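Local coordinates for protein cytochrome c552 (Thermochromatium tepidum, PDB 5ZE8) that probably transfers electrons at low potential through five bound c-type hemes in a thermophilic purple sulfur photosynthetic bacterium, at residues A[50-53]-A[54-57]; A[63-66]-A[67-70]; A[165-168]-A[169-172]; A[255-258]-A[259-263]. All blocks are in the same frame, centred on the assembly; numbering follows the deposited sequence.

Contact 1. Residues A[50-53]-A[54-57]. With HEC (heme c), chain D.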
# COMPACT_ATOMS: atom_id res chain seq x y z
N GLU A 50 0.63 -21.00 -11.90
CA GLU A 50 -0.35 -21.12 -10.88
C GLU A 50 0.09 -20.58 -9.49
O GLU A 50 -0.70 -19.97 -8.79
CB GLU A 50 -0.81 -22.62 -10.76
CG GLU A 50 -1.92 -22.89 -9.75
CD GLU A 50 -3.23 -23.30 -10.38
OE1 GLU A 50 -3.75 -22.55 -11.28
OE2 GLU A 50 -3.72 -24.40 -9.97
N ASP A 51 1.33 -20.82 -9.10
CA ASP A 51 1.82 -20.39 -7.86
C ASP A 51 1.80 -18.85 -7.72
O ASP A 51 1.32 -18.30 -6.73
CB ASP A 51 3.18 -20.99 -7.55
CG ASP A 51 3.11 -22.55 -7.35
OD1 ASP A 51 2.08 -23.05 -6.92
OD2 ASP A 51 4.08 -23.26 -7.69
N ILE A 52 2.23 -18.18 -8.77
CA ILE A 52 2.19 -16.69 -8.77
C ILE A 52 0.73 -16.23 -8.84
O ILE A 52 0.36 -15.28 -8.14
CB ILE A 52 3.03 -16.13 -9.93
CG1 ILE A 52 4.50 -16.11 -9.47
CG2 ILE A 52 2.69 -14.70 -10.26
CD1 ILE A 52 5.50 -15.91 -10.57
N TYR A 53 -0.08 -16.91 -9.68
CA TYR A 53 -1.49 -16.59 -9.72
C TYR A 53 -2.17 -16.66 -8.36
O TYR A 53 -2.91 -15.75 -7.96
CB TYR A 53 -2.26 -17.51 -10.71
CG TYR A 53 -3.76 -17.22 -10.76
CD1 TYR A 53 -4.28 -16.20 -11.54
CD2 TYR A 53 -4.60 -17.93 -9.93
CE1 TYR A 53 -5.62 -16.00 -11.57
CE2 TYR A 53 -5.94 -17.69 -9.90
CZ TYR A 53 -6.42 -16.71 -10.71
OH TYR A 53 -7.75 -16.53 -10.65
N ARG A 54 -1.89 -17.73 -7.62
CA ARG A 54 -2.49 -17.86 -6.31
C ARG A 54 -2.15 -16.68 -5.37
O ARG A 54 -2.99 -16.10 -4.69
CB ARG A 54 -2.10 -19.16 -5.59
CG ARG A 54 -2.63 -19.26 -4.18
CD ARG A 54 -2.54 -20.69 -3.63
NE ARG A 54 -1.44 -21.31 -4.18
CZ ARG A 54 -1.35 -22.27 -5.12
NH1 ARG A 54 -2.33 -23.05 -5.55
NH2 ARG A 54 -0.13 -22.49 -5.59
N GLN A 55 -0.87 -16.28 -5.40
CA GLN A 55 -0.42 -15.15 -4.58
C GLN A 55 -1.06 -13.84 -5.02
O GLN A 55 -1.56 -13.08 -4.16
CB GLN A 55 1.08 -15.07 -4.68
CG GLN A 55 1.85 -16.23 -3.99
CD GLN A 55 3.33 -16.27 -4.35
OE1 GLN A 55 3.80 -15.66 -5.29
NE2 GLN A 55 4.04 -17.19 -3.63
N TRP A 56 -1.02 -13.61 -6.33
CA TRP A 56 -1.57 -12.40 -6.91
C TRP A 56 -3.07 -12.29 -6.62
O TRP A 56 -3.53 -11.20 -6.29
CB TRP A 56 -1.30 -12.35 -8.44
CG TRP A 56 -2.10 -11.23 -9.10
CD1 TRP A 56 -1.83 -9.92 -9.09
CD2 TRP A 56 -3.33 -11.38 -9.76
NE1 TRP A 56 -2.82 -9.23 -9.67
CE2 TRP A 56 -3.77 -10.11 -10.10
CE3 TRP A 56 -4.10 -12.48 -10.11
CZ2 TRP A 56 -4.93 -9.88 -10.76
CZ3 TRP A 56 -5.32 -12.23 -10.73
CH2 TRP A 56 -5.68 -10.93 -11.09
N LYS A 57 -3.81 -13.39 -6.73
CA LYS A 57 -5.26 -13.31 -6.65
C LYS A 57 -5.75 -12.87 -5.34
O LYS A 57 -6.80 -12.18 -5.23
CB LYS A 57 -5.86 -14.66 -7.04
CG LYS A 57 -7.37 -14.64 -7.27
CD LYS A 57 -7.80 -13.78 -8.42
CE LYS A 57 -9.32 -13.90 -8.78
NZ LYS A 57 -9.72 -12.78 -9.70
FE HEC D . 4.86 -10.59 -12.12
CHA HEC D . 8.26 -11.26 -11.91
CHB HEC D . 4.37 -13.53 -13.70
CHC HEC D . 1.40 -10.20 -11.74
CHD HEC D . 5.38 -7.39 -11.15
NA HEC D . 6.05 -12.08 -12.67
C1A HEC D . 7.40 -12.19 -12.48
C2A HEC D . 7.83 -13.49 -12.91
C3A HEC D . 6.72 -14.14 -13.44
C4A HEC D . 5.65 -13.25 -13.28
CMA HEC D . 6.60 -15.54 -14.05
CAA HEC D . 9.27 -14.03 -12.71
CBA HEC D . 9.26 -14.70 -11.33
CGA HEC D . 10.62 -15.30 -11.02
O1A HEC D . 11.25 -15.95 -11.90
O2A HEC D . 11.02 -15.30 -9.84
NB HEC D . 3.19 -11.64 -12.63
C1B HEC D . 3.25 -12.78 -13.30
C2B HEC D . 1.89 -13.26 -13.49
C3B HEC D . 1.05 -12.38 -12.91
C4B HEC D . 1.88 -11.31 -12.40
CMB HEC D . 1.53 -14.58 -14.14
CAB HEC D . -0.39 -12.40 -12.65
CBB HEC D . -0.91 -13.53 -11.99
NC HEC D . 3.65 -9.10 -11.56
C1C HEC D . 2.26 -9.11 -11.41
C2C HEC D . 1.80 -7.86 -10.94
C3C HEC D . 2.89 -7.00 -10.85
C4C HEC D . 4.05 -7.82 -11.20
CMC HEC D . 0.34 -7.53 -10.77
CAC HEC D . 2.91 -5.58 -10.40
CBC HEC D . 2.27 -5.20 -9.16
ND HEC D . 6.45 -9.57 -11.64
C1D HEC D . 6.47 -8.23 -11.28
C2D HEC D . 7.86 -7.77 -10.98
C3D HEC D . 8.64 -8.85 -11.19
C4D HEC D . 7.78 -9.99 -11.60
CMD HEC D . 8.29 -6.37 -10.68
CAD HEC D . 10.13 -8.89 -11.04
CBD HEC D . 10.54 -9.13 -9.58
CGD HEC D . 12.00 -8.76 -9.37
O1D HEC D . 12.33 -7.86 -8.59
O2D HEC D . 12.85 -9.44 -9.91
O HOH W 1 1.61 -20.16 -4.45
O HOH W 2 -8.40 -13.56 -12.28
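Arg54 NH2 is gripped from two directions: Asp51 OD1 meets it in a 2.6 Å salt bridge, and water 1 accepts from it at 3.1 Å while donating to Asp51 O. The two residues stand one turn apart on the alpha-helix 50-57, where Arg54 N to Glu50 O and Trp56 N to Ile52 O are i+4 backbone bonds. A bend at chi3 (32°) folds the arginine alongside the aspartate, OD1 lying at the guanidinium edge with the two planes 47° apart. Farther round the helix, Tyr53 carries the apolar contact. With CG anti to the backbone N (chi1 179°), its ring has Lys57 CB over one face, its OH lies 3.5 Å from Lys57 CD, and its CE1 approaches the edge of the indole at Trp56 CZ3, 3.9 Å away, in an oblique pairing. Putting an alanine at Tyr53 would probably open a gap beside this indole edge and leave the Lys57 methylenes free to turn. The buried side of the helix faces a heme c. Trp56, its NE1 bonded to Val125 O, lays one ring face against the heme's CAB, and Ile52 CD1 packs 3.6 Å from heme C3A.

Contact 2. Residues A[63-66]-A[67-70]. With HEC (heme c), chain E.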
# COMPACT_ATOMS: atom_id res chain seq x y z
N LYS A 63 -7.48 -6.92 -6.16
CA LYS A 63 -8.71 -6.35 -5.59
C LYS A 63 -8.76 -4.86 -5.61
O LYS A 63 -9.38 -4.25 -4.75
CB LYS A 63 -8.87 -6.84 -4.16
CG LYS A 63 -8.80 -8.37 -4.08
CD LYS A 63 -8.73 -8.85 -2.62
CE LYS A 63 -8.34 -10.28 -2.49
NZ LYS A 63 -8.25 -10.65 -1.05
N SER A 64 -8.09 -4.22 -6.58
CA SER A 64 -7.86 -2.74 -6.51
C SER A 64 -8.98 -1.89 -7.02
O SER A 64 -8.95 -0.70 -6.79
CB SER A 64 -6.57 -2.45 -7.36
OG SER A 64 -6.72 -2.76 -8.69
N THR A 65 -9.97 -2.50 -7.69
CA THR A 65 -10.99 -1.68 -8.30
C THR A 65 -12.07 -1.38 -7.28
O THR A 65 -12.22 -2.05 -6.27
CB THR A 65 -11.63 -2.25 -9.56
OG1 THR A 65 -12.57 -3.23 -9.12
CG2 THR A 65 -10.63 -2.85 -10.52
N ALA A 66 -12.89 -0.38 -7.64
CA ALA A 66 -14.05 -0.07 -6.86
C ALA A 66 -15.07 -1.15 -6.72
O ALA A 66 -15.88 -1.11 -5.77
CB ALA A 66 -14.63 1.19 -7.39
N LEU A 67 -15.01 -2.17 -7.56
CA LEU A 67 -15.85 -3.39 -7.45
C LEU A 67 -15.37 -4.31 -6.39
O LEU A 67 -16.18 -5.05 -5.81
CB LEU A 67 -15.91 -4.08 -8.82
CG LEU A 67 -16.52 -3.20 -9.93
CD1 LEU A 67 -16.42 -3.92 -11.24
CD2 LEU A 67 -17.96 -2.83 -9.57
N SER A 68 -14.07 -4.34 -6.14
CA SER A 68 -13.49 -5.40 -5.27
C SER A 68 -12.94 -4.95 -3.94
O SER A 68 -12.70 -5.83 -3.09
CB SER A 68 -12.35 -6.14 -5.95
OG SER A 68 -12.78 -6.83 -7.09
N ASP A 69 -12.69 -3.68 -3.76
CA ASP A 69 -12.20 -3.19 -2.49
C ASP A 69 -13.30 -2.23 -1.97
O ASP A 69 -13.50 -1.15 -2.54
CB ASP A 69 -10.92 -2.37 -2.70
CG ASP A 69 -10.46 -1.71 -1.45
OD1 ASP A 69 -11.10 -1.82 -0.43
OD2 ASP A 69 -9.44 -0.99 -1.49
N PRO A 70 -14.01 -2.63 -0.92
CA PRO A 70 -15.10 -1.76 -0.48
C PRO A 70 -14.68 -0.42 0.12
O PRO A 70 -15.42 0.54 0.08
CB PRO A 70 -15.79 -2.63 0.58
CG PRO A 70 -14.72 -3.44 1.09
CD PRO A 70 -13.78 -3.74 0.00
FE HEC E . 1.00 -1.64 -5.53
CHA HEC E . -1.36 -1.73 -3.07
CHB HEC E . 3.34 -2.86 -3.34
CHC HEC E . 3.24 -1.87 -8.11
CHD HEC E . -1.17 0.07 -7.62
NA HEC E . 0.97 -2.18 -3.62
C1A HEC E . -0.09 -2.17 -2.73
C2A HEC E . 0.31 -2.65 -1.42
C3A HEC E . 1.64 -2.89 -1.54
C4A HEC E . 2.02 -2.70 -2.91
CMA HEC E . 2.57 -3.44 -0.46
CAA HEC E . -0.53 -2.68 -0.20
CBA HEC E . -1.26 -4.02 -0.10
CGA HEC E . -2.19 -4.03 1.12
O1A HEC E . -3.06 -3.14 1.29
O2A HEC E . -2.18 -5.00 1.93
NB HEC E . 2.94 -2.24 -5.65
C1B HEC E . 3.75 -2.65 -4.66
C2B HEC E . 5.06 -2.88 -5.18
C3B HEC E . 5.05 -2.61 -6.50
C4B HEC E . 3.66 -2.26 -6.82
CMB HEC E . 6.24 -3.33 -4.32
CAB HEC E . 6.11 -2.79 -7.52
CBB HEC E . 6.73 -4.09 -7.49
NC HEC E . 1.03 -1.06 -7.43
C1C HEC E . 2.00 -1.23 -8.33
C2C HEC E . 1.67 -0.69 -9.67
C3C HEC E . 0.44 -0.15 -9.50
C4C HEC E . 0.03 -0.36 -8.13
CMC HEC E . 2.56 -0.71 -10.90
CAC HEC E . -0.43 0.63 -10.50
CBC HEC E . -0.55 0.17 -11.83
ND HEC E . -0.83 -0.98 -5.35
C1D HEC E . -1.58 -0.28 -6.29
C2D HEC E . -2.91 0.02 -5.78
C3D HEC E . -2.98 -0.49 -4.54
C4D HEC E . -1.67 -1.13 -4.28
CMD HEC E . -3.91 0.78 -6.56
CAD HEC E . -4.20 -0.38 -3.58
CBD HEC E . -5.43 -1.06 -4.09
CGD HEC E . -6.54 -0.98 -3.05
O1D HEC E . -6.33 -0.99 -1.80
O2D HEC E . -7.73 -0.89 -3.50
O HOH W 3 -13.19 -5.89 -9.72
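Thr65 and Leu67 cross at a slant, the threonine hydroxyl turned to the leucine backbone: OG1 accepts from Leu67 N at 3.1 Å and lies 3.5 Å from Leu67 CB. With chi1 at 79°, OG1 sits between the threonine's own backbone N and carbonyl carbon, which turns it back toward the chain that follows. Thr65 O adds two further bonds, from Ser68 N at 2.9 Å and from Asp69 N at 3.0 Å. The first donor stands 57° out of the carbonyl plane and the second lies almost in line with the C=O bond, so one oxygen serves two amides from different directions. Together these bonds form an ST motif in the loop that leads into helix 70-79. Water 3 links Thr65 OG1 to Ser68 OG, and Ser68 CB packs against Lys63 CA at 3.7 Å, bringing the two ends of the loop together.

Asp69 is the N-cap of the helix. With CG anti to the backbone N (chi1 173°), its carboxylate lies between the helix start and the heme: OD1 accepts from Ile71 N, while OD2 comes 2.6 Å from the propionate oxygen O2D of heme c and also lies near a carboxylate oxygen of a second heme. Such crowding of acid oxygens probably favours a proton held between them, and is likely to shift the ionisation of the aspartate and the propionates.

Contact 3. Residues A[165-168]-A[169-172]. With HEC (heme c), chain B; SO4 (sulfate ion), chain G.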
# COMPACT_ATOMS: atom_id res chain seq x y z
N PHE A 165 14.05 -14.46 -22.36
CA PHE A 165 14.63 -15.68 -22.92
C PHE A 165 15.69 -15.33 -23.95
O PHE A 165 15.41 -15.30 -25.17
CB PHE A 165 13.49 -16.47 -23.54
CG PHE A 165 12.48 -16.90 -22.51
CD1 PHE A 165 12.73 -17.90 -21.72
CD2 PHE A 165 11.26 -16.22 -22.39
CE1 PHE A 165 11.89 -18.30 -20.73
CE2 PHE A 165 10.41 -16.58 -21.41
CZ PHE A 165 10.72 -17.60 -20.53
N PRO A 166 16.89 -14.96 -23.49
CA PRO A 166 17.96 -14.55 -24.37
C PRO A 166 18.53 -15.82 -24.98
O PRO A 166 19.46 -16.43 -24.45
CB PRO A 166 18.91 -13.83 -23.40
CG PRO A 166 18.67 -14.60 -22.06
CD PRO A 166 17.20 -14.64 -22.08
N ARG A 167 17.97 -16.17 -26.09
CA ARG A 167 18.31 -17.41 -26.72
C ARG A 167 18.83 -17.21 -28.13
O ARG A 167 18.82 -18.16 -28.89
CB ARG A 167 17.10 -18.39 -26.64
CG ARG A 167 16.83 -18.86 -25.20
CD ARG A 167 15.78 -19.96 -25.05
NE ARG A 167 15.58 -20.22 -23.63
CZ ARG A 167 14.60 -20.94 -23.12
NH1 ARG A 167 13.70 -21.49 -23.92
NH2 ARG A 167 14.50 -21.09 -21.80
N GLU A 168 19.25 -15.99 -28.47
CA GLU A 168 19.74 -15.74 -29.82
C GLU A 168 20.99 -16.61 -30.10
O GLU A 168 21.09 -17.33 -31.14
CB GLU A 168 20.00 -14.26 -30.03
CG GLU A 168 20.74 -13.96 -31.31
CD GLU A 168 19.85 -13.68 -32.48
OE1 GLU A 168 18.99 -14.55 -32.81
OE2 GLU A 168 20.04 -12.59 -33.07
N LEU A 169 21.91 -16.69 -29.14
CA LEU A 169 23.09 -17.52 -29.39
C LEU A 169 22.72 -18.96 -29.74
O LEU A 169 23.30 -19.52 -30.69
CB LEU A 169 24.08 -17.48 -28.22
CG LEU A 169 25.34 -18.30 -28.49
CD1 LEU A 169 26.02 -17.73 -29.74
CD2 LEU A 169 26.24 -18.25 -27.28
N GLU A 170 21.76 -19.54 -29.03
CA GLU A 170 21.30 -20.93 -29.30
C GLU A 170 20.69 -21.07 -30.70
O GLU A 170 20.84 -22.13 -31.37
CB GLU A 170 20.30 -21.40 -28.18
CG GLU A 170 19.45 -22.65 -28.45
CD GLU A 170 18.22 -22.81 -27.51
OE1 GLU A 170 17.40 -23.73 -27.78
OE2 GLU A 170 18.06 -22.03 -26.53
N ARG A 171 20.01 -20.03 -31.16
CA ARG A 171 19.38 -20.04 -32.47
C ARG A 171 20.52 -19.93 -33.50
O ARG A 171 20.56 -20.71 -34.46
CB ARG A 171 18.41 -18.85 -32.71
CG ARG A 171 17.14 -18.74 -31.83
CD ARG A 171 16.35 -17.40 -31.97
NE ARG A 171 16.14 -16.74 -30.66
CZ ARG A 171 16.42 -15.46 -30.34
NH1 ARG A 171 16.93 -14.60 -31.23
NH2 ARG A 171 16.22 -15.02 -29.07
N LEU A 172 21.45 -19.00 -33.30
CA LEU A 172 22.59 -18.81 -34.25
C LEU A 172 23.43 -20.02 -34.50
O LEU A 172 23.86 -20.20 -35.64
CB LEU A 172 23.52 -17.66 -33.86
CG LEU A 172 22.93 -16.27 -33.89
CD1 LEU A 172 24.02 -15.29 -33.61
CD2 LEU A 172 22.32 -15.97 -35.24
FE HEC B . 4.84 -17.12 -18.78
CHA HEC B . 8.14 -17.25 -17.81
CHB HEC B . 4.62 -13.90 -17.65
CHC HEC B . 1.52 -17.00 -19.65
CHD HEC B . 4.96 -20.37 -19.80
NA HEC B . 6.12 -15.80 -17.97
C1A HEC B . 7.45 -16.06 -17.66
C2A HEC B . 8.06 -14.90 -17.11
C3A HEC B . 7.07 -13.94 -17.03
C4A HEC B . 5.87 -14.49 -17.59
CMA HEC B . 7.21 -12.51 -16.53
CAA HEC B . 9.47 -14.80 -16.59
CBA HEC B . 10.57 -14.74 -17.66
CGA HEC B . 11.83 -14.38 -16.88
O1A HEC B . 12.45 -15.27 -16.28
O2A HEC B . 12.34 -13.25 -16.93
NB HEC B . 3.36 -15.70 -18.68
C1B HEC B . 3.49 -14.44 -18.16
C2B HEC B . 2.24 -13.80 -18.22
C3B HEC B . 1.31 -14.63 -18.74
C4B HEC B . 2.10 -15.85 -19.06
CMB HEC B . 2.08 -12.37 -17.64
CAB HEC B . -0.10 -14.33 -19.17
CBB HEC B . -0.33 -13.16 -19.98
NC HEC B . 3.51 -18.46 -19.60
C1C HEC B . 2.18 -18.17 -19.88
C2C HEC B . 1.54 -19.37 -20.32
C3C HEC B . 2.50 -20.38 -20.32
C4C HEC B . 3.72 -19.79 -19.91
CMC HEC B . 0.04 -19.45 -20.54
CAC HEC B . 2.37 -21.85 -20.66
CBC HEC B . 1.60 -22.26 -21.73
ND HEC B . 6.22 -18.47 -18.78
C1D HEC B . 6.07 -19.76 -19.26
C2D HEC B . 7.31 -20.49 -19.08
C3D HEC B . 8.20 -19.65 -18.54
C4D HEC B . 7.48 -18.35 -18.36
CMD HEC B . 7.57 -21.96 -19.45
CAD HEC B . 9.60 -19.97 -18.10
CBD HEC B . 9.67 -20.34 -16.62
CGD HEC B . 8.62 -21.15 -15.93
O1D HEC B . 8.59 -22.41 -16.13
O2D HEC B . 7.81 -20.56 -15.15
S SO4 G . 11.97 -23.29 -21.06
O1 SO4 G . 13.27 -23.92 -21.52
O2 SO4 G . 11.24 -22.88 -22.30
O3 SO4 G . 11.09 -24.21 -20.21
O4 SO4 G . 12.40 -22.09 -20.30
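Glu168 and Arg171, one turn apart at the start of the short helix 168-173, form the salt bridge of this contact, with OE1 2.6 Å from NH1. The side chains cross at about a right angle and their flat groups are turned 54° apart. Bent at chi3 (-126°), Arg171 folds back over the helix start, so that Glu168 CA lies over the centre of one guanidinium face. A positive group beside the N-terminal amides would be poorly placed on its own, and the carboxylate of Glu168 probably offsets it.

Backbone bonding is brief. Arg167 is the N-cap residue, and its O accepts from Arg171 N at 3.2 Å; Glu168 O takes the straighter bond from Leu172 N.

A looser charge pairing joins Arg167 and Glu170, which run side by side. Glu170 OE2 touches Arg167 CD at 3.4 Å but lies well out of the guanidinium plane, so no N-H is aimed at it. Those N-H groups go instead to a sulfate ion, probably from the crystallisation liquor: NH2 donates to O4 at 2.8 Å and NH1 to O2 at 3.3 Å, a fork with the sulfur near the guanidinium plane. Asn193 ND2 also binds this ion.

Apolar contact centres on Phe165, whose CD1 sits over one face of the Arg167 guanidinium. With a serine in its place, that face would probably lose its cover and the arginine would be less firmly oriented toward the ion. The far edge of the ring meets heme c, Phe165 CZ being 3.6 Å from the propionate carbon CAD.

Contact 4. Residues A[255-258]-A[259-263]. With HEC (heme c), chain F.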
# COMPACT_ATOMS: atom_id res chain seq x y z
N ALA A 255 15.63 -1.73 -3.46
CA ALA A 255 14.49 -1.81 -4.40
C ALA A 255 13.27 -2.33 -3.63
O ALA A 255 13.43 -3.18 -2.74
CB ALA A 255 14.81 -2.77 -5.52
N CYS A 256 12.09 -1.78 -3.97
CA CYS A 256 10.84 -2.19 -3.27
C CYS A 256 10.72 -3.71 -3.25
O CYS A 256 10.32 -4.33 -2.29
CB CYS A 256 9.60 -1.57 -3.99
SG CYS A 256 9.71 0.13 -4.47
N GLN A 257 11.08 -4.35 -4.40
CA GLN A 257 10.96 -5.78 -4.57
C GLN A 257 11.77 -6.60 -3.59
O GLN A 257 11.37 -7.72 -3.28
CB GLN A 257 11.34 -6.21 -5.98
CG GLN A 257 10.48 -5.62 -7.07
CD GLN A 257 11.02 -4.31 -7.62
OE1 GLN A 257 11.38 -3.37 -6.89
NE2 GLN A 257 11.00 -4.20 -8.95
N THR A 258 12.92 -6.09 -3.17
CA THR A 258 13.68 -6.87 -2.21
C THR A 258 12.96 -7.21 -0.95
O THR A 258 13.09 -8.32 -0.45
CB THR A 258 15.06 -6.22 -1.93
OG1 THR A 258 15.56 -5.70 -3.15
CG2 THR A 258 16.00 -7.20 -1.34
N CYS A 259 12.04 -6.32 -0.50
CA CYS A 259 11.20 -6.60 0.62
C CYS A 259 9.82 -7.15 0.24
O CYS A 259 9.28 -7.96 0.95
CB CYS A 259 11.00 -5.30 1.43
SG CYS A 259 12.59 -4.83 2.13
N HIS A 260 9.23 -6.62 -0.85
CA HIS A 260 7.83 -6.87 -1.20
C HIS A 260 7.57 -7.96 -2.21
O HIS A 260 6.47 -8.37 -2.38
CB HIS A 260 7.22 -5.56 -1.70
CG HIS A 260 6.90 -4.55 -0.63
ND1 HIS A 260 5.96 -4.81 0.32
CD2 HIS A 260 7.45 -3.36 -0.32
CE1 HIS A 260 5.89 -3.76 1.13
NE2 HIS A 260 6.80 -2.90 0.78
N MET A 261 8.64 -8.46 -2.87
CA MET A 261 8.58 -9.59 -3.79
C MET A 261 9.70 -10.57 -3.52
O MET A 261 10.49 -10.89 -4.38
CB MET A 261 8.56 -9.19 -5.23
CG MET A 261 7.39 -8.29 -5.63
SD MET A 261 7.28 -7.89 -7.41
CE MET A 261 6.88 -9.55 -8.02
N PRO A 262 9.78 -11.00 -2.26
CA PRO A 262 10.92 -11.85 -1.92
C PRO A 262 10.93 -13.14 -2.66
O PRO A 262 9.88 -13.70 -3.02
CB PRO A 262 10.78 -12.03 -0.39
CG PRO A 262 9.34 -11.91 -0.18
CD PRO A 262 8.92 -10.76 -1.09
N VAL A 263 12.16 -13.69 -2.81
CA VAL A 263 12.35 -15.00 -3.28
C VAL A 263 11.96 -15.98 -2.15
O VAL A 263 12.51 -16.00 -1.02
CB VAL A 263 13.79 -15.29 -3.69
CG1 VAL A 263 13.84 -16.79 -4.09
CG2 VAL A 263 14.19 -14.42 -4.83
FE HEC F . 7.15 -1.07 1.71
CHA HEC F . 4.45 -1.53 3.62
CHB HEC F . 5.25 0.34 -0.76
CHC HEC F . 9.98 -0.42 -0.14
CHD HEC F . 9.01 -2.93 3.91
NA HEC F . 5.23 -0.64 1.45
C1A HEC F . 4.24 -0.87 2.43
C2A HEC F . 2.97 -0.43 1.93
C3A HEC F . 3.23 0.07 0.69
C4A HEC F . 4.61 -0.05 0.39
CMA HEC F . 2.24 0.72 -0.29
CAA HEC F . 1.63 -0.43 2.71
CBA HEC F . 1.50 0.79 3.61
CGA HEC F . 0.22 0.88 4.40
O1A HEC F . -0.83 1.31 3.86
O2A HEC F . 0.24 0.49 5.60
NB HEC F . 7.57 -0.23 -0.10
C1B HEC F . 6.61 0.23 -0.96
C2B HEC F . 7.22 0.73 -2.14
C3B HEC F . 8.60 0.57 -2.02
C4B HEC F . 8.77 -0.04 -0.68
CMB HEC F . 6.53 1.40 -3.33
CAB HEC F . 9.74 1.00 -2.85
CBB HEC F . 9.77 2.37 -3.14
NC HEC F . 9.12 -1.57 1.86
C1C HEC F . 10.09 -1.16 1.01
C2C HEC F . 11.29 -1.84 1.38
C3C HEC F . 11.06 -2.60 2.50
C4C HEC F . 9.67 -2.37 2.83
CMC HEC F . 12.61 -1.78 0.60
CAC HEC F . 11.96 -3.48 3.35
CBC HEC F . 13.16 -2.92 3.83
ND HEC F . 6.80 -1.95 3.41
C1D HEC F . 7.65 -2.75 4.17
C2D HEC F . 6.94 -3.38 5.30
C3D HEC F . 5.65 -2.98 5.27
C4D HEC F . 5.63 -2.10 4.06
CMD HEC F . 7.58 -4.25 6.32
CAD HEC F . 4.51 -3.33 6.17
CBD HEC F . 3.93 -2.10 6.84
CGD HEC F . 2.55 -1.66 6.37
O1D HEC F . 1.83 -2.40 5.71
O2D HEC F . 2.23 -0.53 6.71
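Cys256 O binds two amides of the segment that follows: His260 N at 2.9 Å, lying in the carbonyl plane, and Cys259 N at 3.2 Å, 48° out of it. The first is an i+4 bond and the second an i+3 bond, and together they wind residues 256-260 into the short helix of a CXXCH heme-attachment motif. Thr258 N bonds Ala255 O at its start. Met261 N still reaches Gln257 O at 2.9 Å, but Met261 itself has left helical geometry (psi 53°), and the chain runs on through Pro262, whose backbone bonds Asp269.

The winding brings three side chains to one heme c. Cys256 SG is covalently bound to CAB at 1.8 Å and Cys259 SG to CAC at 1.9 Å, the two thioethers that fix the macrocycle to the helix. Both cysteines share a first torsion with SG anti to the carbonyl carbon (chi1 -44° in Cys256), and this directs each sulfur to its own heme carbon. His260 supplies the axial ligand, its NE2 2.1 Å from the iron, and His310 binds the iron as well, making the heme bis-histidine.

Gln257 and Met261 turn to other neighbours. They lie side by side, Gln257 CG touching Met261 SD at 3.9 Å, and both residues line pockets of other hemes. Gln257 NE2 is held by Leu219 O and Thr221 O. The imidazole stands on its heme with His260 CD2 toward the heme nitrogen NB and His260 CE1 3.1 Å from the heme nitrogen ND.

Overall arrangement
All four contacts are local, between residues a few positions apart, and each lies beside a heme, but they differ in depth and chemistry. Contacts 1, 2 and 4 are partly buried, with centres about 18, 14 and 14 Å from the centre of the chain, while contact 3 is a surface contact about 39 Å away. Contacts 1 and 2 both belong to the cytochrome c554-like part of the chain and touch, Lys57 O lying 3.7 Å from Lys63 CE; no other pair of contacts touches. Contact 4 alone ties its heme through sulfur and iron; contact 2 reaches a propionate with a carboxylate, and contacts 1 and 3 offer apolar side chains. Salt bridges appear in 1 and 3, among their exposed residues.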